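MHC class I protein (Ginglymostoma cirratum, PDB 6LUP) probably presents peptides at the cell surface for recognition by T cells, as classical MHC class I molecules do. Local coordinates at residues W48-R60 with W165-L177. Residues are numbered along the deposited sequence; the frame is centred on the assembly and turned at random.
Sequences WVKESEGPEYWER and WLQKYLKNGNVEL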
# COMPACT_ATOMS: atom_id res chain seq x y z
N TRP A 48 -17.82 -4.71 6.38
CA TRP A 48 -18.69 -5.34 5.39
C TRP A 48 -18.37 -6.82 5.18
O TRP A 48 -19.28 -7.65 5.10
CB TRP A 48 -18.70 -4.56 4.06
CG TRP A 48 -17.41 -4.53 3.30
CD1 TRP A 48 -16.49 -3.53 3.30
CD2 TRP A 48 -16.90 -5.54 2.42
NE1 TRP A 48 -15.44 -3.85 2.48
CE2 TRP A 48 -15.66 -5.08 1.93
CE3 TRP A 48 -17.37 -6.79 1.99
CZ2 TRP A 48 -14.88 -5.82 1.04
CZ3 TRP A 48 -16.59 -7.53 1.11
CH2 TRP A 48 -15.36 -7.04 0.64
N VAL A 49 -17.08 -7.15 5.12
CA VAL A 49 -16.66 -8.54 4.96
C VAL A 49 -16.87 -9.33 6.26
O VAL A 49 -17.18 -10.53 6.21
CB VAL A 49 -15.20 -8.66 4.44
CG1 VAL A 49 -14.18 -8.29 5.51
CG2 VAL A 49 -14.93 -10.07 3.91
N LYS A 50 -16.74 -8.66 7.40
CA LYS A 50 -16.99 -9.29 8.69
C LYS A 50 -18.46 -9.71 8.81
O LYS A 50 -18.76 -10.81 9.27
CB LYS A 50 -16.60 -8.36 9.83
CG LYS A 50 -16.60 -9.02 11.21
CD LYS A 50 -16.99 -8.02 12.29
CE LYS A 50 -15.81 -7.20 12.80
NZ LYS A 50 -15.28 -7.73 14.08
N GLU A 51 -19.35 -8.82 8.38
CA GLU A 51 -20.79 -9.04 8.43
C GLU A 51 -21.26 -10.10 7.44
O GLU A 51 -22.16 -10.89 7.74
CB GLU A 51 -21.54 -7.75 8.12
CG GLU A 51 -21.62 -6.76 9.27
CD GLU A 51 -22.07 -5.37 8.84
OE1 GLU A 51 -22.48 -4.57 9.71
OE2 GLU A 51 -22.00 -5.07 7.62
N SER A 52 -20.64 -10.12 6.26
CA SER A 52 -21.18 -10.89 5.13
C SER A 52 -20.55 -12.26 4.94
O SER A 52 -21.03 -13.04 4.11
CB SER A 52 -21.07 -10.08 3.83
OG SER A 52 -19.73 -9.81 3.49
N GLU A 53 -19.50 -12.57 5.69
CA GLU A 53 -18.86 -13.87 5.57
C GLU A 53 -18.97 -14.69 6.84
O GLU A 53 -18.50 -14.27 7.90
CB GLU A 53 -17.40 -13.72 5.12
CG GLU A 53 -17.22 -13.24 3.68
CD GLU A 53 -17.89 -14.15 2.65
OE1 GLU A 53 -18.30 -15.28 2.99
OE2 GLU A 53 -18.01 -13.72 1.48
N GLY A 54 -19.59 -15.86 6.70
CA GLY A 54 -19.83 -16.75 7.82
C GLY A 54 -18.59 -17.52 8.26
O GLY A 54 -17.52 -17.35 7.68
N PRO A 55 -18.74 -18.37 9.29
CA PRO A 55 -17.67 -19.18 9.86
C PRO A 55 -16.83 -19.93 8.82
O PRO A 55 -15.60 -19.93 8.92
CB PRO A 55 -18.42 -20.16 10.75
CG PRO A 55 -19.61 -19.39 11.21
CD PRO A 55 -20.00 -18.52 10.04
N GLU A 56 -17.48 -20.53 7.83
CA GLU A 56 -16.80 -21.35 6.82
C GLU A 56 -15.78 -20.56 6.01
O GLU A 56 -14.70 -21.07 5.70
CB GLU A 56 -17.80 -22.05 5.91
CG GLU A 56 -18.39 -23.30 6.53
CD GLU A 56 -19.34 -24.06 5.61
OE1 GLU A 56 -19.22 -23.88 4.37
OE2 GLU A 56 -20.18 -24.83 6.14
N TYR A 57 -16.13 -19.32 5.68
CA TYR A 57 -15.23 -18.44 4.96
C TYR A 57 -13.92 -18.19 5.73
O TYR A 57 -12.83 -18.32 5.17
CB TYR A 57 -15.92 -17.11 4.65
CG TYR A 57 -15.02 -16.12 3.95
CD1 TYR A 57 -14.17 -15.29 4.68
CD2 TYR A 57 -15.03 -16.02 2.57
CE1 TYR A 57 -13.34 -14.38 4.04
CE2 TYR A 57 -14.20 -15.12 1.91
CZ TYR A 57 -13.36 -14.30 2.65
OH TYR A 57 -12.54 -13.40 2.01
N TRP A 58 -14.04 -17.84 7.00
CA TRP A 58 -12.87 -17.53 7.81
C TRP A 58 -12.06 -18.76 8.15
O TRP A 58 -10.83 -18.71 8.20
CB TRP A 58 -13.28 -16.76 9.06
CG TRP A 58 -13.95 -15.49 8.68
CD1 TRP A 58 -15.29 -15.23 8.72
CD2 TRP A 58 -13.33 -14.33 8.13
NE1 TRP A 58 -15.54 -13.97 8.25
CE2 TRP A 58 -14.35 -13.39 7.88
CE3 TRP A 58 -12.00 -13.98 7.85
CZ2 TRP A 58 -14.09 -12.12 7.36
CZ3 TRP A 58 -11.74 -12.72 7.32
CH2 TRP A 58 -12.78 -11.81 7.08
N GLU A 59 -12.75 -19.88 8.34
CA GLU A 59 -12.09 -21.16 8.58
C GLU A 59 -11.24 -21.55 7.38
O GLU A 59 -10.06 -21.89 7.54
CB GLU A 59 -13.13 -22.23 8.90
CG GLU A 59 -13.69 -22.10 10.32
CD GLU A 59 -15.11 -22.62 10.46
OE1 GLU A 59 -15.75 -22.25 11.47
OE2 GLU A 59 -15.59 -23.37 9.58
N ARG A 60 -11.80 -21.47 6.18
CA ARG A 60 -11.07 -21.84 4.97
C ARG A 60 -9.93 -20.87 4.65
O ARG A 60 -8.83 -21.31 4.30
CB ARG A 60 -12.00 -21.96 3.76
CG ARG A 60 -11.28 -22.34 2.48
CD ARG A 60 -12.01 -21.85 1.25
NE ARG A 60 -12.39 -20.44 1.35
CZ ARG A 60 -13.65 -20.00 1.51
NH1 ARG A 60 -14.66 -20.86 1.57
NH2 ARG A 60 -13.88 -18.69 1.59
N TRP A 165 -15.44 -14.21 -6.75
CA TRP A 165 -15.47 -13.66 -5.40
C TRP A 165 -15.35 -12.13 -5.38
O TRP A 165 -15.97 -11.47 -4.55
CB TRP A 165 -14.40 -14.30 -4.52
CG TRP A 165 -14.79 -15.68 -4.09
CD1 TRP A 165 -14.63 -16.83 -4.81
CD2 TRP A 165 -15.43 -16.05 -2.87
NE1 TRP A 165 -15.13 -17.90 -4.11
CE2 TRP A 165 -15.63 -17.45 -2.91
CE3 TRP A 165 -15.85 -15.34 -1.74
CZ2 TRP A 165 -16.23 -18.16 -1.86
CZ3 TRP A 165 -16.45 -16.04 -0.70
CH2 TRP A 165 -16.63 -17.44 -0.76
N LEU A 166 -14.56 -11.58 -6.30
CA LEU A 166 -14.48 -10.13 -6.46
C LEU A 166 -15.87 -9.56 -6.70
O LEU A 166 -16.25 -8.56 -6.09
CB LEU A 166 -13.51 -9.72 -7.58
CG LEU A 166 -13.43 -8.22 -7.91
CD1 LEU A 166 -13.02 -7.37 -6.71
CD2 LEU A 166 -12.50 -7.96 -9.09
N GLN A 167 -16.65 -10.23 -7.55
CA GLN A 167 -18.02 -9.82 -7.85
C GLN A 167 -18.94 -9.89 -6.63
O GLN A 167 -19.83 -9.06 -6.47
CB GLN A 167 -18.58 -10.63 -9.02
CG GLN A 167 -18.23 -10.02 -10.36
CD GLN A 167 -18.41 -10.97 -11.52
OE1 GLN A 167 -18.70 -12.15 -11.33
NE2 GLN A 167 -18.24 -10.46 -12.74
N LYS A 168 -18.70 -10.88 -5.77
CA LYS A 168 -19.45 -11.02 -4.54
C LYS A 168 -19.07 -9.89 -3.58
O LYS A 168 -19.94 -9.27 -2.97
CB LYS A 168 -19.18 -12.38 -3.89
CG LYS A 168 -20.02 -12.66 -2.66
CD LYS A 168 -19.45 -13.81 -1.85
CE LYS A 168 -20.40 -14.18 -0.72
NZ LYS A 168 -19.82 -15.25 0.13
N TYR A 169 -17.77 -9.63 -3.46
CA TYR A 169 -17.26 -8.56 -2.62
C TYR A 169 -17.82 -7.20 -3.02
O TYR A 169 -18.22 -6.41 -2.17
CB TYR A 169 -15.73 -8.52 -2.63
CG TYR A 169 -15.05 -9.74 -2.04
CD1 TYR A 169 -15.64 -10.47 -1.00
CD2 TYR A 169 -13.80 -10.15 -2.50
CE1 TYR A 169 -15.02 -11.58 -0.46
CE2 TYR A 169 -13.16 -11.26 -1.95
CZ TYR A 169 -13.77 -11.96 -0.94
OH TYR A 169 -13.14 -13.06 -0.40
N LEU A 170 -17.85 -6.94 -4.32
CA LEU A 170 -18.40 -5.68 -4.85
C LEU A 170 -19.88 -5.48 -4.51
O LEU A 170 -20.32 -4.36 -4.29
CB LEU A 170 -18.17 -5.58 -6.36
CG LEU A 170 -16.72 -5.35 -6.82
CD1 LEU A 170 -16.58 -5.65 -8.30
CD2 LEU A 170 -16.23 -3.95 -6.50
N LYS A 171 -20.64 -6.57 -4.47
CA LYS A 171 -22.02 -6.51 -4.02
C LYS A 171 -22.10 -6.28 -2.51
O LYS A 171 -22.76 -5.34 -2.06
CB LYS A 171 -22.79 -7.77 -4.44
CG LYS A 171 -24.16 -7.93 -3.81
CD LYS A 171 -24.56 -9.40 -3.75
CE LYS A 171 -25.58 -9.67 -2.64
NZ LYS A 171 -25.66 -11.13 -2.32
N ASN A 172 -21.42 -7.12 -1.73
CA ASN A 172 -21.49 -7.06 -0.27
C ASN A 172 -20.81 -5.84 0.37
O ASN A 172 -21.19 -5.43 1.46
CB ASN A 172 -20.93 -8.34 0.35
CG ASN A 172 -21.88 -9.53 0.21
OD1 ASN A 172 -21.44 -10.68 0.18
ND2 ASN A 172 -23.18 -9.25 0.12
N GLY A 173 -19.81 -5.29 -0.30
CA GLY A 173 -19.11 -4.10 0.18
C GLY A 173 -19.44 -2.88 -0.65
O GLY A 173 -18.74 -1.88 -0.60
N ASN A 174 -20.54 -2.98 -1.40
CA ASN A 174 -20.99 -1.95 -2.35
C ASN A 174 -20.79 -0.51 -1.91
O ASN A 174 -20.03 0.23 -2.54
CB ASN A 174 -22.45 -2.21 -2.72
CG ASN A 174 -22.98 -1.22 -3.75
OD1 ASN A 174 -24.14 -0.82 -3.69
ND2 ASN A 174 -22.13 -0.82 -4.70
N VAL A 175 -21.46 -0.10 -0.83
CA VAL A 175 -21.39 1.30 -0.40
C VAL A 175 -20.01 1.64 0.17
O VAL A 175 -19.46 2.71 -0.08
CB VAL A 175 -22.53 1.70 0.56
CG1 VAL A 175 -22.46 0.93 1.87
CG2 VAL A 175 -22.51 3.19 0.84
N GLU A 176 -19.45 0.68 0.90
CA GLU A 176 -18.14 0.84 1.52
C GLU A 176 -17.03 0.97 0.47
O GLU A 176 -15.98 1.53 0.74
CB GLU A 176 -17.84 -0.34 2.45
CG GLU A 176 -18.76 -0.45 3.66
CD GLU A 176 -20.11 -1.09 3.37
OE1 GLU A 176 -20.99 -1.06 4.25
OE2 GLU A 176 -20.31 -1.63 2.25
N LEU A 177 -17.29 0.45 -0.73
CA LEU A 177 -16.29 0.47 -1.80
C LEU A 177 -16.47 1.60 -2.81
O LEU A 177 -15.73 1.69 -3.79
CB LEU A 177 -16.25 -0.89 -2.51
CG LEU A 177 -15.64 -2.02 -1.68
CD1 LEU A 177 -16.13 -3.37 -2.19
CD2 LEU A 177 -14.12 -1.94 -1.67
O HOH W 1 -18.63 -10.90 1.15
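Tyr57 and Tyr169 meet hydroxyl to hydroxyl from opposite directions, their OH atoms 2.5 Å apart in a hydrogen bond that either could donate. Tyrosine suits both places, being long enough to span the gap yet polar at its end; with CG opposite the backbone N (chi1 178°), Tyr57 sends its ring across to the other helix. Polar contacts continue with a salt bridge, Lys168 NZ to Glu53 OE2 at 2.7 Å, where the lysine, extended beyond CG, meets the syn side of the carboxylate. One water lies within hydrogen-bonding distance of this same OE2, Ser52 OG and Asn172 OD1, able to donate to only two at a time, and bridges the segments where Ser52 and Asn172 also touch; Ser52 OG in turn donates to Trp48 O, back in its own helix.

This corresponds to the A-pocket end of the MHC class I groove, where helix 55-82 and helix 148-172 converge above the eight-stranded sheet. Tyr169 OH also hydrogen-bonds the bound peptide's backbone, and the Trp165 ring meets an aromatic side chain of the peptide.

Apolar packing completes the join. Trp165 CZ3 lies 3.6 Å from Tyr57 CD2, at the edge of the tyrosine ring, the two ring planes being 44° apart. Trp48 is buried where helix 48-52 crosses the end of helix 165-172 with axes at 102°. Gly173, just past that helix, has no side chain to hold the indole off, and its CA makes a CH-pi contact 3.7 Å from the centroid of the Trp48 five-membered ring. At the far end of the indole, Trp48 CH2 reaches Tyr169 CB at 3.6 Å, while Glu176 lays its aliphatic CB against Trp48 CD1.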